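Local coordinates for protein archaeosine synthase (PDB 5K0P) that catalyses the last step of archaeosine formation in archaeal tRNA, using free ammonium to turn the nitrile of preQ0-modified tRNA into a formamidine, at residues Arg39-Ala44 against Ala75-Pro80. Residues are numbered along the deposited sequence; the frame is centred on the assembly and turned at random.
Sequences RGAVLA and AAVNPP
The backbone oxygen of Val77 is gripped by two waters that tie it to Arg39 and Ala41, a worked example of solvent joining a loop to the end of a helix and the turn after it. In this tunnel-fold (T-fold) subunit, 39-44 leads from strand 27-37 to helix 45-53, while 75-80 runs from the end of helix 62-77 into strand 81-90. Water 1 donates to Val77 O (2.8 Å) and to Ala41 O, and accepts from Arg39 N at 2.6 Å, so three backbone groups hold it. Water 2 reaches Arg39 O and Val77 O, but it has more possible acceptors than its two hydrogens can serve, and its bonds need not all exist at once.

Beside the waters lies an apolar patch. Val77 CG1, anti to the carbonyl carbon (chi1 -56°), touches Ala41 CB at 4.0 Å and Leu43 CB at 4.1 Å, joining alternate residues of the loop. Leu43 CD1 meets Ala76 CB, and the leucine continues onto Phe48 and Met51 of helix 45-53. Its own backbone N is hydrogen-bonded to Tyr36 OH. Leu43 is the first of four consecutive residues that bind substrate at a site shared between adjacent subunits, and its side chain rests here on the end of helix 62-77.

At the other end, Arg39 crosses Pro80 obliquely. The arginine chain turns at chi3 (-72°), which sets NE off the line of the aliphatic carbons. Pro80 CD lies 3.8 Å above one face of the Arg39 guanidinium, nearer its rim than its centre, while Arg39 NH1 approaches Pro80 CB at 3.7 Å. Near the guanidinium plane, Asn78 O lies 3.1 Å from Arg39 NH2.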
loop_
_atom_site.group_PDB
_atom_site.type_symbol
_atom_site.label_atom_id
_atom_site.label_comp_id
_atom_site.label_asym_id
_atom_site.label_seq_id
_atom_site.Cartn_x
_atom_site.Cartn_y
_atom_site.Cartn_z
ATOM N N ARG A 39 25.130 -9.440 -23.671
ATOM C CA ARG A 39 26.476 -9.819 -24.098
ATOM C C ARG A 39 26.876 -8.991 -25.319
ATOM O O ARG A 39 26.635 -9.379 -26.488
ATOM C CB ARG A 39 26.607 -11.328 -24.421
ATOM C CG ARG A 39 28.089 -11.665 -24.742
ATOM C CD ARG A 39 28.339 -12.994 -25.466
ATOM N NE ARG A 39 28.126 -14.168 -24.613
ATOM C CZ ARG A 39 27.083 -15.024 -24.643
ATOM N NH1 ARG A 39 27.060 -16.036 -23.762
ATOM N NH2 ARG A 39 26.063 -14.906 -25.511
ATOM N N GLY A 40 27.455 -7.837 -25.078
ATOM C CA GLY A 40 27.740 -6.903 -26.191
ATOM C C GLY A 40 26.621 -6.453 -27.155
ATOM O O GLY A 40 26.911 -5.944 -28.270
ATOM N N ALA A 41 25.370 -6.641 -26.748
ATOM C CA ALA A 41 24.287 -5.917 -27.351
ATOM C C ALA A 41 23.188 -5.773 -26.309
ATOM O O ALA A 41 22.764 -6.761 -25.624
ATOM C CB ALA A 41 23.779 -6.626 -28.604
ATOM N N VAL A 42 22.791 -4.513 -26.155
ATOM C CA VAL A 42 21.628 -4.112 -25.414
ATOM C C VAL A 42 20.466 -3.998 -26.389
ATOM O O VAL A 42 20.609 -3.418 -27.488
ATOM C CB VAL A 42 21.854 -2.769 -24.669
ATOM C CG1 VAL A 42 20.533 -2.146 -24.207
ATOM C CG2 VAL A 42 22.783 -3.047 -23.509
ATOM N N LEU A 43 19.342 -4.581 -25.994
ATOM C CA LEU A 43 18.095 -4.465 -26.768
ATOM C C LEU A 43 17.529 -3.021 -26.639
ATOM O O LEU A 43 17.240 -2.561 -25.539
ATOM C CB LEU A 43 17.091 -5.482 -26.267
ATOM C CG LEU A 43 15.736 -5.471 -27.005
ATOM C CD1 LEU A 43 15.997 -5.825 -28.459
ATOM C CD2 LEU A 43 14.727 -6.432 -26.427
ATOM N N ALA A 44 17.422 -2.318 -27.773
ATOM C CA ALA A 44 16.887 -0.953 -27.752
ATOM C C ALA A 44 15.462 -1.023 -27.265
ATOM O O ALA A 44 14.718 -1.927 -27.643
ATOM C CB ALA A 44 16.909 -0.297 -29.143
ATOM N N ALA A 75 16.884 -13.890 -30.514
ATOM C CA ALA A 75 17.356 -13.674 -31.862
ATOM C C ALA A 75 17.966 -12.282 -32.064
ATOM O O ALA A 75 18.981 -12.167 -32.762
ATOM C CB ALA A 75 16.265 -13.960 -32.912
ATOM N N ALA A 76 17.373 -11.248 -31.460
ATOM C CA ALA A 76 17.908 -9.908 -31.539
ATOM C C ALA A 76 19.262 -9.715 -30.829
ATOM O O ALA A 76 20.097 -9.018 -31.368
ATOM C CB ALA A 76 16.907 -8.906 -30.998
ATOM N N VAL A 77 19.477 -10.280 -29.633
ATOM C CA VAL A 77 20.731 -9.985 -28.896
ATOM C C VAL A 77 21.457 -11.140 -28.295
ATOM O O VAL A 77 22.393 -10.904 -27.577
ATOM C CB VAL A 77 20.538 -8.909 -27.787
ATOM C CG1 VAL A 77 19.959 -7.627 -28.355
ATOM C CG2 VAL A 77 19.602 -9.399 -26.697
ATOM N N ASN A 78 21.053 -12.371 -28.582
ATOM C CA ASN A 78 21.743 -13.580 -28.121
ATOM C C ASN A 78 22.297 -13.478 -26.721
ATOM O O ASN A 78 23.503 -13.595 -26.563
ATOM C CB ASN A 78 22.868 -13.952 -29.114
ATOM C CG ASN A 78 22.344 -14.126 -30.541
ATOM O OD1 ASN A 78 22.379 -13.172 -31.396
ATOM N ND2 ASN A 78 21.804 -15.330 -30.809
ATOM N N PRO A 79 21.430 -13.208 -25.711
ATOM C CA PRO A 79 21.918 -13.006 -24.362
ATOM C C PRO A 79 22.085 -14.344 -23.700
ATOM O O PRO A 79 21.375 -15.239 -24.065
ATOM C CB PRO A 79 20.773 -12.242 -23.700
ATOM C CG PRO A 79 19.598 -12.717 -24.390
ATOM C CD PRO A 79 19.967 -13.095 -25.762
ATOM N N PRO A 80 23.031 -14.493 -22.764
ATOM C CA PRO A 80 23.184 -15.788 -22.072
ATOM C C PRO A 80 22.064 -16.146 -21.108
ATOM O O PRO A 80 22.036 -17.291 -20.630
ATOM C CB PRO A 80 24.457 -15.589 -21.216
ATOM C CG PRO A 80 24.596 -14.125 -21.054
ATOM C CD PRO A 80 24.096 -13.548 -22.353
HETATM O O HOH W 1 23.163 -9.324 -25.402
HETATM O O HOH W 2 25.245 -11.438 -27.572
#